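SAM-dependent O-methyltransferase (Thermotoga maritima, PDB 1O54) probably uses S-adenosyl-L-methionine to methylate N1 of adenosine 58 in tRNA, working as a homotetramer built from two dimers. Local coordinates at residues Glu65-Ser70 with Gly75-Pro80; Asp114-Thr119 with Arg132-Ser137; Ala125-Leu130 with Gly138-Tyr143; Leu152-Leu157 with Gly161-Val166. All blocks are in the same frame, centred on the assembly; numbering follows the deposited sequence.

Contact 1 of 4, residues Glu65-Ser70 with Gly75-Pro80; sequences EIIRTS and GYILIP
CG1 of Ile-66 and, less closely, the backbone O of Glu-65 come at the Tyr-76 ring obliquely, CG1 lying 3.4 Å from CE2 of the tyrosine. CD1 of the same isoleucine continues along the ring to 4.0 Å from the Tyr-76 OH, and the two side chains run alongside each other, pointing the same way. They can do so because CG1 of Ile-66 (chi1 -71°) and CG of Tyr-76 (chi1 -72°) are both turned anti to their own carbonyl carbons. Ile-66 and Tyr-76 form a non-hydrogen-bonded antiparallel pair; next to it, Ile-67 and Gly-75 are a hydrogen-bonded pair, with Ile-67 N to Gly-75 O at 2.9 Å and Gly-75 N to Ile-67 O at 2.8 Å. A third backbone bond, Ile-77 N to Glu-65 O at 2.9 Å, extends the ladder. On the other face, CG2 of Ile-67 packs against CG1 of Ile-77 at 4.0 Å. The Tyr-76 hydroxyl bonds to the carbonyl of Arg-272 of the second subunit; an alanine here would probably leave that carbonyl without its partner and bare the flank of Ile-66. The two strands make a beta hairpin: 66-68 is an outermost strand, within this chain, of an antiparallel sheet, 74-78 lies between it and strand 25-30, and Ile-67 also touches Ile-53 of strand 51-54.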
loop_
_atom_site.group_PDB
_atom_site.type_symbol
_atom_site.label_atom_id
_atom_site.label_comp_id
_atom_site.label_asym_id
_atom_site.label_seq_id
_atom_site.Cartn_x
_atom_site.Cartn_y
_atom_site.Cartn_z
ATOM N N GLU A 65 19.269 -28.634 14.384
ATOM C CA GLU A 65 19.521 -29.024 15.771
ATOM C C GLU A 65 19.706 -27.816 16.696
ATOM O O GLU A 65 20.091 -26.728 16.267
ATOM C CB GLU A 65 20.748 -29.937 15.862
ATOM C CG GLU A 65 20.594 -31.257 15.137
ATOM C CD GLU A 65 21.795 -32.190 15.333
ATOM O OE1 GLU A 65 22.419 -32.208 16.420
ATOM O OE2 GLU A 65 22.115 -32.911 14.398
ATOM N N ILE A 66 19.486 -28.069 17.986
ATOM C CA ILE A 66 19.626 -27.086 19.051
ATOM C C ILE A 66 21.084 -26.855 19.441
ATOM O O ILE A 66 21.901 -27.793 19.532
ATOM C CB ILE A 66 18.818 -27.560 20.287
ATOM C CG1 ILE A 66 17.323 -27.439 19.975
ATOM C CG2 ILE A 66 19.206 -26.778 21.533
ATOM C CD1 ILE A 66 16.402 -28.166 20.927
ATOM N N ILE A 67 21.378 -25.595 19.732
ATOM C CA ILE A 67 22.625 -25.192 20.359
ATOM C C ILE A 67 22.238 -24.271 21.521
ATOM O O ILE A 67 21.365 -23.421 21.376
ATOM C CB ILE A 67 23.570 -24.503 19.321
ATOM C CG1 ILE A 67 24.918 -24.106 19.939
ATOM C CG2 ILE A 67 22.938 -23.273 18.720
ATOM C CD1 ILE A 67 25.811 -25.250 20.251
ATOM N N ARG A 68 22.868 -24.483 22.677
ATOM C CA ARG A 68 22.641 -23.667 23.865
ATOM C C ARG A 68 23.832 -22.742 24.109
ATOM O O ARG A 68 24.992 -23.123 23.901
ATOM C CB ARG A 68 22.489 -24.555 25.099
ATOM C CG ARG A 68 21.263 -25.456 25.090
ATOM C CD ARG A 68 20.119 -24.924 25.920
ATOM N NE ARG A 68 18.916 -25.738 25.776
ATOM C CZ ARG A 68 17.700 -25.336 26.131
ATOM N NH1 ARG A 68 17.513 -24.141 26.687
ATOM N NH2 ARG A 68 16.660 -26.136 25.932
ATOM N N THR A 69 23.544 -21.534 24.577
ATOM C CA THR A 69 24.599 -20.618 24.984
ATOM C C THR A 69 25.005 -21.012 26.387
ATOM O O THR A 69 24.312 -21.786 27.051
ATOM C CB THR A 69 24.127 -19.162 25.013
ATOM O OG1 THR A 69 23.193 -18.977 26.088
ATOM C CG2 THR A 69 23.359 -18.791 23.727
ATOM N N SER A 70 26.119 -20.454 26.835
ATOM C CA SER A 70 26.566 -20.625 28.224
ATOM C C SER A 70 25.491 -20.256 29.264
ATOM O O SER A 70 25.495 -20.797 30.382
ATOM C CB SER A 70 27.816 -19.781 28.470
ATOM O OG SER A 70 27.574 -18.432 28.128
ATOM N N GLY A 75 19.061 -21.873 20.991
ATOM C CA GLY A 75 19.060 -21.468 19.592
ATOM C C GLY A 75 19.065 -22.669 18.679
ATOM O O GLY A 75 19.194 -23.799 19.130
ATOM N N TYR A 76 18.932 -22.412 17.388
ATOM C CA TYR A 76 18.950 -23.455 16.371
ATOM C C TYR A 76 20.002 -23.167 15.308
ATOM O O TYR A 76 20.191 -22.026 14.897
ATOM C CB TYR A 76 17.572 -23.523 15.724
ATOM C CG TYR A 76 16.549 -24.106 16.640
ATOM C CD1 TYR A 76 15.733 -23.287 17.411
ATOM C CD2 TYR A 76 16.384 -25.482 16.731
ATOM C CE1 TYR A 76 14.768 -23.840 18.245
ATOM C CE2 TYR A 76 15.440 -26.040 17.569
ATOM C CZ TYR A 76 14.635 -25.209 18.327
ATOM O OH TYR A 76 13.686 -25.776 19.148
ATOM N N ILE A 77 20.644 -24.227 14.808
ATOM C CA ILE A 77 21.657 -24.118 13.745
ATOM C C ILE A 77 20.958 -24.255 12.418
ATOM O O ILE A 77 20.197 -25.222 12.193
ATOM C CB ILE A 77 22.692 -25.276 13.891
ATOM C CG1 ILE A 77 23.410 -25.215 15.243
ATOM C CG2 ILE A 77 23.699 -25.249 12.744
ATOM C CD1 ILE A 77 23.957 -26.586 15.703
ATOM N N LEU A 78 21.200 -23.282 11.533
ATOM C CA LEU A 78 20.580 -23.225 10.220
ATOM C C LEU A 78 21.646 -22.959 9.163
ATOM O O LEU A 78 22.727 -22.447 9.472
ATOM C CB LEU A 78 19.493 -22.129 10.153
ATOM C CG LEU A 78 18.369 -22.233 11.203
ATOM C CD1 LEU A 78 17.458 -21.051 11.128
ATOM C CD2 LEU A 78 17.545 -23.531 11.074
ATOM N N ILE A 79 21.310 -23.316 7.931
ATOM C CA ILE A 79 22.134 -23.011 6.792
ATOM C C ILE A 79 21.542 -21.701 6.267
ATOM O O ILE A 79 20.366 -21.635 5.955
ATOM C CB ILE A 79 22.040 -24.088 5.699
ATOM C CG1 ILE A 79 22.534 -25.457 6.208
ATOM C CG2 ILE A 79 22.866 -23.658 4.487
ATOM C CD1 ILE A 79 23.904 -25.462 6.770
ATOM N N PRO A 80 22.331 -20.652 6.178
ATOM C CA PRO A 80 21.808 -19.381 5.665
ATOM C C PRO A 80 21.344 -19.481 4.223
ATOM O O PRO A 80 21.952 -20.186 3.395
ATOM C CB PRO A 80 23.005 -18.417 5.747
ATOM C CG PRO A 80 24.133 -19.177 6.217
ATOM C CD PRO A 80 23.753 -20.597 6.468
#

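Contact 2 of 4, residues Asp114-Thr119 with Arg132-Ser137; sequences DRIIDT and RAVGSS
Val-134 packs tightly against Ile-116, its CG1 only 3.5 Å from CG1 of the isoleucine, closer than carbons usually come. The two branched side chains meet at a slant, both starting out toward the opposite segment. Val-134 turns CG1 anti to its carbonyl carbon (chi1 -57°), which brings that methyl to Ile-116 and also to 3.8 Å from the backbone O of Asp-114. Its CB is 3.7 Å from the same oxygen, so the valine sits against the start of the strand as well as on its side chain. No hydrogen bond crosses between the segments; this is apolar packing over a small buried patch.

The contact is looser past the helix end. Gly-135, with positive phi, takes the chain out of the helix, and the exposed Ser-136 and Ser-137 make no contact with 114-119, though Ser-137 OG bonds to Glu-112. The carboxylate of Asp-114 looks elsewhere too, forming a salt bridge with Lys-111. Val-134 is further packed by Val-110 and by Val-140 of the next strand. Strand 115-119, helix 125-134 and strand 139-143 form a right-handed beta-alpha-beta unit, the arrangement characteristic of the Rossmann-like fold of class I methyltransferases.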
loop_
_atom_site.group_PDB
_atom_site.type_symbol
_atom_site.label_atom_id
_atom_site.label_comp_id
_atom_site.label_asym_id
_atom_site.label_seq_id
_atom_site.Cartn_x
_atom_site.Cartn_y
_atom_site.Cartn_z
ATOM N N ASP A 114 20.909 -18.519 -20.392
ATOM C CA ASP A 114 20.878 -17.124 -20.755
ATOM C C ASP A 114 22.237 -16.449 -20.532
ATOM O O ASP A 114 23.015 -16.821 -19.630
ATOM C CB ASP A 114 19.859 -16.331 -19.969
ATOM C CG ASP A 114 18.456 -16.402 -20.516
ATOM O OD1 ASP A 114 18.234 -17.004 -21.610
ATOM O OD2 ASP A 114 17.518 -15.867 -19.855
ATOM N N ARG A 115 22.502 -15.494 -21.398
ATOM C CA ARG A 115 23.614 -14.563 -21.262
ATOM C C ARG A 115 23.009 -13.220 -20.811
ATOM O O ARG A 115 22.127 -12.657 -21.493
ATOM C CB ARG A 115 24.341 -14.399 -22.600
ATOM C CG ARG A 115 25.092 -15.682 -23.002
ATOM C CD ARG A 115 25.469 -15.773 -24.494
ATOM N NE ARG A 115 26.433 -14.734 -24.857
ATOM C CZ ARG A 115 26.159 -13.634 -25.578
ATOM N NH1 ARG A 115 24.941 -13.387 -26.025
ATOM N NH2 ARG A 115 27.130 -12.796 -25.880
ATOM N N ILE A 116 23.508 -12.718 -19.690
ATOM C CA ILE A 116 22.919 -11.578 -19.005
ATOM C C ILE A 116 24.030 -10.560 -18.705
ATOM O O ILE A 116 25.102 -10.958 -18.237
ATOM C CB ILE A 116 22.343 -12.027 -17.648
ATOM C CG1 ILE A 116 21.294 -13.129 -17.813
ATOM C CG2 ILE A 116 21.798 -10.806 -16.887
ATOM C CD1 ILE A 116 20.092 -12.732 -18.542
ATOM N N ILE A 117 23.775 -9.280 -18.940
ATOM C CA ILE A 117 24.695 -8.212 -18.518
ATOM C C ILE A 117 24.135 -7.628 -17.219
ATOM O O ILE A 117 22.943 -7.344 -17.126
ATOM C CB ILE A 117 24.858 -7.146 -19.611
ATOM C CG1 ILE A 117 25.720 -7.715 -20.762
ATOM C CG2 ILE A 117 25.455 -5.856 -19.087
ATOM C CD1 ILE A 117 25.713 -6.876 -21.995
ATOM N N ASP A 118 25.016 -7.395 -16.260
ATOM C CA ASP A 118 24.671 -6.763 -14.984
ATOM C C ASP A 118 25.671 -5.641 -14.747
ATOM O O ASP A 118 26.873 -5.853 -14.785
ATOM C CB ASP A 118 24.806 -7.813 -13.890
ATOM C CG ASP A 118 24.501 -7.281 -12.507
ATOM O OD1 ASP A 118 25.259 -7.610 -11.543
ATOM O OD2 ASP A 118 23.548 -6.506 -12.292
ATOM N N THR A 119 25.195 -4.425 -14.514
ATOM C CA THR A 119 26.115 -3.341 -14.192
ATOM C C THR A 119 25.390 -2.190 -13.492
ATOM O O THR A 119 24.284 -1.902 -13.882
ATOM C CB THR A 119 26.786 -2.842 -15.474
ATOM O OG1 THR A 119 27.881 -1.953 -15.155
ATOM C CG2 THR A 119 25.860 -2.051 -16.394
ATOM N N ARG A 132 22.028 -17.381 -10.082
ATOM C CA ARG A 132 21.212 -18.564 -9.801
ATOM C C ARG A 132 20.293 -18.847 -10.975
ATOM O O ARG A 132 20.143 -20.020 -11.395
ATOM C CB ARG A 132 20.396 -18.388 -8.536
ATOM C CG ARG A 132 21.194 -18.570 -7.297
ATOM C CD ARG A 132 20.304 -18.748 -6.105
ATOM N NE ARG A 132 21.055 -19.236 -4.970
ATOM C CZ ARG A 132 20.514 -19.380 -3.761
ATOM N NH1 ARG A 132 19.254 -19.083 -3.569
ATOM N NH2 ARG A 132 21.245 -19.847 -2.777
ATOM N N ALA A 133 19.693 -17.800 -11.532
ATOM C CA ALA A 133 18.724 -17.958 -12.587
ATOM C C ALA A 133 19.269 -18.412 -13.947
ATOM O O ALA A 133 18.530 -19.018 -14.720
ATOM C CB ALA A 133 17.925 -16.674 -12.771
ATOM N N VAL A 134 20.517 -18.111 -14.279
ATOM C CA VAL A 134 21.045 -18.512 -15.603
ATOM C C VAL A 134 21.430 -19.998 -15.659
ATOM O O VAL A 134 21.779 -20.525 -16.729
ATOM C CB VAL A 134 22.232 -17.641 -16.058
ATOM C CG1 VAL A 134 21.853 -16.117 -16.115
ATOM C CG2 VAL A 134 23.431 -17.858 -15.160
ATOM N N GLY A 135 21.440 -20.658 -14.497
ATOM C CA GLY A 135 21.824 -22.061 -14.432
ATOM C C GLY A 135 23.310 -22.285 -14.620
ATOM O O GLY A 135 24.097 -21.347 -14.757
ATOM N N SER A 136 23.728 -23.546 -14.612
ATOM C CA SER A 136 25.140 -23.843 -14.834
ATOM C C SER A 136 25.627 -23.532 -16.255
ATOM O O SER A 136 26.841 -23.394 -16.473
ATOM C CB SER A 136 25.447 -25.317 -14.520
ATOM O OG SER A 136 24.766 -26.178 -15.415
ATOM N N SER A 137 24.711 -23.472 -17.217
ATOM C CA SER A 137 25.070 -23.270 -18.637
ATOM C C SER A 137 25.030 -21.813 -19.149
ATOM O O SER A 137 25.459 -21.524 -20.279
ATOM C CB SER A 137 24.188 -24.169 -19.537
ATOM O OG SER A 137 22.841 -23.684 -19.638
#

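Contact 3 of 4, residues Ala125-Leu130 with Gly138-Tyr143; sequences AMCAVL and GKVFAY
Cys-127 brings its sulfur between two residues of the strand: SG is 4.0 Å from CG1 of Val-140 and 4.0 Å from CB of Ala-142. Swung anti to the backbone N (chi1 -164°), the sulfur reaches across to both from a CB that does not itself point at the strand. One turn further along the helix, CB of Leu-130 meets the other methyl of Val-140, CG2, at 4.0 Å. Val-140 is thus divided between two helix residues, one for each branch, and Phe-141, between Val-140 and Ala-142, turns its side chain away from the helix.

The backbones stay well apart: the axes of 125-130 and 139-143 approach to 9.3 Å and run nearly antiparallel, at 159°. In the next shell, Asp-118 of the neighbouring strand 115-119 touches Cys-127, Leu-130 and Val-140, while Val-166 of strand 166-169 packs on both Cys-127 and Ala-142. Strand 139-143 leads directly to Glu-144, predicted to bind S-adenosyl-L-methionine, and the side chain of Ala-142 is about 6 Å from that of this glutamate. Between these two segments the contact is van der Waals packing of buried side chains; the sulfur's contacts are apolar, while Asp-118 lies beside it.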
loop_
_atom_site.group_PDB
_atom_site.type_symbol
_atom_site.label_atom_id
_atom_site.label_comp_id
_atom_site.label_asym_id
_atom_site.label_seq_id
_atom_site.Cartn_x
_atom_site.Cartn_y
_atom_site.Cartn_z
ATOM N N ALA A 125 24.746 -8.569 -4.726
ATOM C CA ALA A 125 23.468 -9.146 -4.271
ATOM C C ALA A 125 22.536 -9.458 -5.451
ATOM O O ALA A 125 22.038 -10.595 -5.605
ATOM C CB ALA A 125 22.779 -8.232 -3.263
ATOM N N MET A 126 22.295 -8.487 -6.321
ATOM C CA MET A 126 21.458 -8.725 -7.501
ATOM C C MET A 126 22.157 -9.704 -8.460
ATOM O O MET A 126 21.525 -10.548 -9.084
ATOM C CB MET A 126 21.161 -7.434 -8.213
ATOM C CG MET A 126 20.506 -7.556 -9.528
ATOM S SD MET A 126 18.790 -8.161 -9.222
ATOM C CE MET A 126 18.199 -8.506 -10.743
ATOM N N CYS A 127 23.465 -9.511 -8.595
ATOM C CA CYS A 127 24.323 -10.410 -9.396
ATOM C C CYS A 127 24.100 -11.881 -9.034
ATOM O O CYS A 127 23.897 -12.748 -9.908
ATOM C CB CYS A 127 25.784 -10.025 -9.289
ATOM S SG CYS A 127 26.705 -10.817 -10.629
ATOM N N ALA A 128 24.053 -12.147 -7.737
ATOM C CA ALA A 128 23.798 -13.499 -7.259
ATOM C C ALA A 128 22.464 -14.058 -7.688
ATOM O O ALA A 128 22.364 -15.247 -8.037
ATOM C CB ALA A 128 23.919 -13.518 -5.726
ATOM N N VAL A 129 21.421 -13.235 -7.627
ATOM C CA VAL A 129 20.101 -13.669 -8.036
ATOM C C VAL A 129 20.105 -14.056 -9.530
ATOM O O VAL A 129 19.541 -15.095 -9.957
ATOM C CB VAL A 129 19.044 -12.563 -7.761
ATOM C CG1 VAL A 129 17.710 -12.913 -8.350
ATOM C CG2 VAL A 129 18.945 -12.354 -6.256
ATOM N N LEU A 130 20.729 -13.206 -10.341
ATOM C CA LEU A 130 20.837 -13.454 -11.771
ATOM C C LEU A 130 21.652 -14.730 -12.016
ATOM O O LEU A 130 21.302 -15.515 -12.897
ATOM C CB LEU A 130 21.501 -12.236 -12.454
ATOM C CG LEU A 130 20.673 -10.928 -12.383
ATOM C CD1 LEU A 130 21.507 -9.741 -12.901
ATOM C CD2 LEU A 130 19.346 -11.037 -13.134
ATOM N N GLY A 138 24.477 -20.922 -18.343
ATOM C CA GLY A 138 24.387 -19.511 -18.675
ATOM C C GLY A 138 25.578 -18.736 -18.136
ATOM O O GLY A 138 26.520 -19.308 -17.560
ATOM N N LYS A 139 25.518 -17.418 -18.279
ATOM C CA LYS A 139 26.588 -16.565 -17.801
ATOM C C LYS A 139 26.083 -15.161 -17.531
ATOM O O LYS A 139 25.276 -14.626 -18.326
ATOM C CB LYS A 139 27.693 -16.473 -18.833
ATOM C CG LYS A 139 28.999 -15.868 -18.317
ATOM C CD LYS A 139 29.658 -16.735 -17.226
ATOM C CE LYS A 139 30.343 -17.968 -17.796
ATOM N NZ LYS A 139 31.231 -18.691 -16.827
ATOM N N VAL A 140 26.578 -14.578 -16.438
ATOM C CA VAL A 140 26.383 -13.164 -16.124
ATOM C C VAL A 140 27.689 -12.428 -16.383
ATOM O O VAL A 140 28.731 -12.775 -15.829
ATOM C CB VAL A 140 25.918 -12.954 -14.672
ATOM C CG1 VAL A 140 25.642 -11.477 -14.393
ATOM C CG2 VAL A 140 24.664 -13.798 -14.417
ATOM N N PHE A 141 27.612 -11.419 -17.251
ATOM C CA PHE A 141 28.762 -10.527 -17.525
ATOM C C PHE A 141 28.526 -9.300 -16.664
ATOM O O PHE A 141 27.633 -8.475 -16.929
ATOM C CB PHE A 141 28.828 -10.202 -19.013
ATOM C CG PHE A 141 28.884 -11.425 -19.871
ATOM C CD1 PHE A 141 30.074 -12.082 -20.073
ATOM C CD2 PHE A 141 27.724 -11.943 -20.441
ATOM C CE1 PHE A 141 30.137 -13.219 -20.852
ATOM C CE2 PHE A 141 27.773 -13.091 -21.196
ATOM C CZ PHE A 141 28.955 -13.743 -21.395
ATOM N N ALA A 142 29.308 -9.223 -15.604
ATOM C CA ALA A 142 29.116 -8.222 -14.561
ATOM C C ALA A 142 30.171 -7.136 -14.640
ATOM O O ALA A 142 31.344 -7.361 -14.288
ATOM C CB ALA A 142 29.130 -8.917 -13.191
ATOM N N TYR A 143 29.755 -5.961 -15.104
ATOM C CA TYR A 143 30.673 -4.864 -15.308
ATOM C C TYR A 143 30.712 -3.991 -14.059
ATOM O O TYR A 143 29.685 -3.462 -13.626
ATOM C CB TYR A 143 30.244 -4.049 -16.502
ATOM C CG TYR A 143 30.483 -4.711 -17.833
ATOM C CD1 TYR A 143 29.708 -5.765 -18.268
ATOM C CD2 TYR A 143 31.447 -4.209 -18.707
ATOM C CE1 TYR A 143 29.927 -6.346 -19.527
ATOM C CE2 TYR A 143 31.678 -4.781 -19.945
ATOM C CZ TYR A 143 30.923 -5.845 -20.346
ATOM O OH TYR A 143 31.156 -6.402 -21.586
#

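Contact 4 of 4, residues Leu152-Leu157 with Gly161-Val166; sequences LAESNL and GLIERV
Leu-157 stands at the centre, with its branches turned to different partners. Its CD1 meets the fork of Val-166, 4.0 Å from CG1, with the two side chains crossing at about a right angle. CD2 lies 4.2 Å from CB of Leu-162, and that pair too is roughly perpendicular. On another flank, CD1 of Ile-163 closes on CB of Leu-157 at 4.0 Å; the isoleucine sends CG1 anti to its backbone N (chi1 -168°), carrying the terminal methyl back over the helix to the carbonyl of Glu-154.

The backbone turns sharply here. Gly-161 leaves the helix with positive phi in a Schellman motif, and Leu-162 N donates to Leu-157 O at 2.9 Å in a nearly straight bond of 163°. A short 3-10 turn, 163-165, then carries the chain into strand 166-169. Leu-162 rests on Ala-128 and Arg-132 of helix 125-134, and Val-166 reaches Ala-131 there. The main-chain bond satisfies the carbonyl of Leu-157 near the helix end, where the regular ladder of helical donors runs out; burial of aliphatic groups at Leu-157, Leu-162 and Val-166, with Ile-163 partly exposed, accounts for the rest.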
loop_
_atom_site.group_PDB
_atom_site.type_symbol
_atom_site.label_atom_id
_atom_site.label_comp_id
_atom_site.label_asym_id
_atom_site.label_seq_id
_atom_site.Cartn_x
_atom_site.Cartn_y
_atom_site.Cartn_z
ATOM N N LEU A 152 34.840 -7.223 -3.786
ATOM C CA LEU A 152 33.783 -7.631 -2.823
ATOM C C LEU A 152 32.785 -8.620 -3.429
ATOM O O LEU A 152 32.472 -9.678 -2.871
ATOM C CB LEU A 152 33.033 -6.401 -2.306
ATOM C CG LEU A 152 31.861 -6.635 -1.332
ATOM C CD1 LEU A 152 32.260 -7.502 -0.136
ATOM C CD2 LEU A 152 31.286 -5.306 -0.878
ATOM N N ALA A 153 32.299 -8.284 -4.609
ATOM C CA ALA A 153 31.419 -9.178 -5.326
ATOM C C ALA A 153 32.056 -10.516 -5.645
ATOM O O ALA A 153 31.427 -11.563 -5.521
ATOM C CB ALA A 153 30.940 -8.490 -6.571
ATOM N N GLU A 154 33.319 -10.515 -6.062
ATOM C CA GLU A 154 34.002 -11.749 -6.340
ATOM C C GLU A 154 34.008 -12.593 -5.053
ATOM O O GLU A 154 33.706 -13.786 -5.090
ATOM C CB GLU A 154 35.426 -11.469 -6.834
ATOM C CG GLU A 154 36.217 -12.705 -7.117
ATOM C CD GLU A 154 37.663 -12.383 -7.472
ATOM O OE1 GLU A 154 38.279 -11.477 -6.859
ATOM O OE2 GLU A 154 38.170 -13.074 -8.328
ATOM N N SER A 155 34.342 -11.966 -3.933
ATOM C CA SER A 155 34.425 -12.685 -2.640
ATOM C C SER A 155 33.055 -13.256 -2.239
ATOM O O SER A 155 32.929 -14.449 -1.953
ATOM C CB SER A 155 34.914 -11.759 -1.529
ATOM O OG SER A 155 34.945 -12.475 -0.281
ATOM N N ASN A 156 32.036 -12.407 -2.284
ATOM C CA ASN A 156 30.655 -12.839 -1.970
ATOM C C ASN A 156 30.165 -13.952 -2.874
ATOM O O ASN A 156 29.696 -14.987 -2.397
ATOM C CB ASN A 156 29.700 -11.649 -2.030
ATOM C CG ASN A 156 29.842 -10.698 -0.856
ATOM O OD1 ASN A 156 30.353 -11.069 0.213
ATOM N ND2 ASN A 156 29.403 -9.455 -1.047
ATOM N N LEU A 157 30.242 -13.752 -4.204
ATOM C CA LEU A 157 29.815 -14.771 -5.147
ATOM C C LEU A 157 30.551 -16.091 -4.958
ATOM O O LEU A 157 29.978 -17.133 -5.157
ATOM C CB LEU A 157 29.916 -14.289 -6.604
ATOM C CG LEU A 157 28.927 -13.165 -6.916
ATOM C CD1 LEU A 157 29.405 -12.395 -8.151
ATOM C CD2 LEU A 157 27.501 -13.637 -7.157
ATOM N N GLY A 161 28.718 -19.735 -3.780
ATOM C CA GLY A 161 28.743 -20.862 -4.720
ATOM C C GLY A 161 28.324 -20.529 -6.138
ATOM O O GLY A 161 27.876 -21.399 -6.900
ATOM N N LEU A 162 28.493 -19.269 -6.498
ATOM C CA LEU A 162 27.997 -18.759 -7.777
ATOM C C LEU A 162 29.059 -18.134 -8.697
ATOM O O LEU A 162 28.775 -17.787 -9.849
ATOM C CB LEU A 162 26.914 -17.743 -7.477
ATOM C CG LEU A 162 25.659 -18.357 -6.826
ATOM C CD1 LEU A 162 24.824 -17.222 -6.214
ATOM C CD2 LEU A 162 24.872 -19.168 -7.829
ATOM N N ILE A 163 30.296 -18.034 -8.240
ATOM C CA ILE A 163 31.325 -17.338 -9.046
ATOM C C ILE A 163 31.610 -17.946 -10.417
ATOM O O ILE A 163 31.940 -17.224 -11.363
ATOM C CB ILE A 163 32.616 -17.170 -8.230
ATOM C CG1 ILE A 163 33.576 -16.203 -8.932
ATOM C CG2 ILE A 163 33.298 -18.520 -8.003
ATOM C CD1 ILE A 163 33.045 -14.824 -9.086
ATOM N N GLU A 164 31.479 -19.265 -10.556
ATOM C CA GLU A 164 31.669 -19.921 -11.841
ATOM C C GLU A 164 30.695 -19.432 -12.910
ATOM O O GLU A 164 30.948 -19.600 -14.101
ATOM C CB GLU A 164 31.539 -21.437 -11.709
ATOM C CG GLU A 164 32.629 -22.081 -10.876
ATOM C CD GLU A 164 32.444 -21.944 -9.380
ATOM O OE1 GLU A 164 31.343 -21.516 -8.917
ATOM O OE2 GLU A 164 33.432 -22.288 -8.657
ATOM N N ARG A 165 29.591 -18.811 -12.485
ATOM C CA ARG A 165 28.562 -18.341 -13.413
ATOM C C ARG A 165 28.660 -16.855 -13.742
ATOM O O ARG A 165 27.865 -16.349 -14.539
ATOM C CB ARG A 165 27.177 -18.612 -12.826
ATOM C CG ARG A 165 26.897 -20.058 -12.492
ATOM C CD ARG A 165 25.538 -20.242 -11.925
ATOM N NE ARG A 165 25.269 -21.651 -11.642
ATOM C CZ ARG A 165 24.059 -22.137 -11.412
ATOM N NH1 ARG A 165 23.000 -21.331 -11.409
ATOM N NH2 ARG A 165 23.923 -23.437 -11.199
ATOM N N VAL A 166 29.672 -16.174 -13.209
ATOM C CA VAL A 166 29.780 -14.736 -13.327
ATOM C C VAL A 166 31.176 -14.362 -13.776
ATOM O O VAL A 166 32.168 -14.778 -13.176
ATOM C CB VAL A 166 29.474 -14.012 -11.994
ATOM C CG1 VAL A 166 29.508 -12.512 -12.152
ATOM C CG2 VAL A 166 28.100 -14.463 -11.466
#

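In the fold
From the N terminus, contact 1 comes first, closing a short hairpin loop in the N-terminal antiparallel sheet; its centre is about 27 to 34 Å from those of the others. The remaining three belong to the methyltransferase fold. Contacts 2 and 3 cross: contact 2 closes the stretch from strand 115-119 through helix 125-134, and contact 3 the turn from that helix into strand 139-143. The two strands are neighbours in one sheet, joined by Ile-116 O to Phe-141 N. Contact 4 follows in series, closing the turn from helix 147-159 to strand 166-169. It meets contact 3 through Val-140 N and Arg-165 O, and contact 2 where Arg-165 lies against Gly-135.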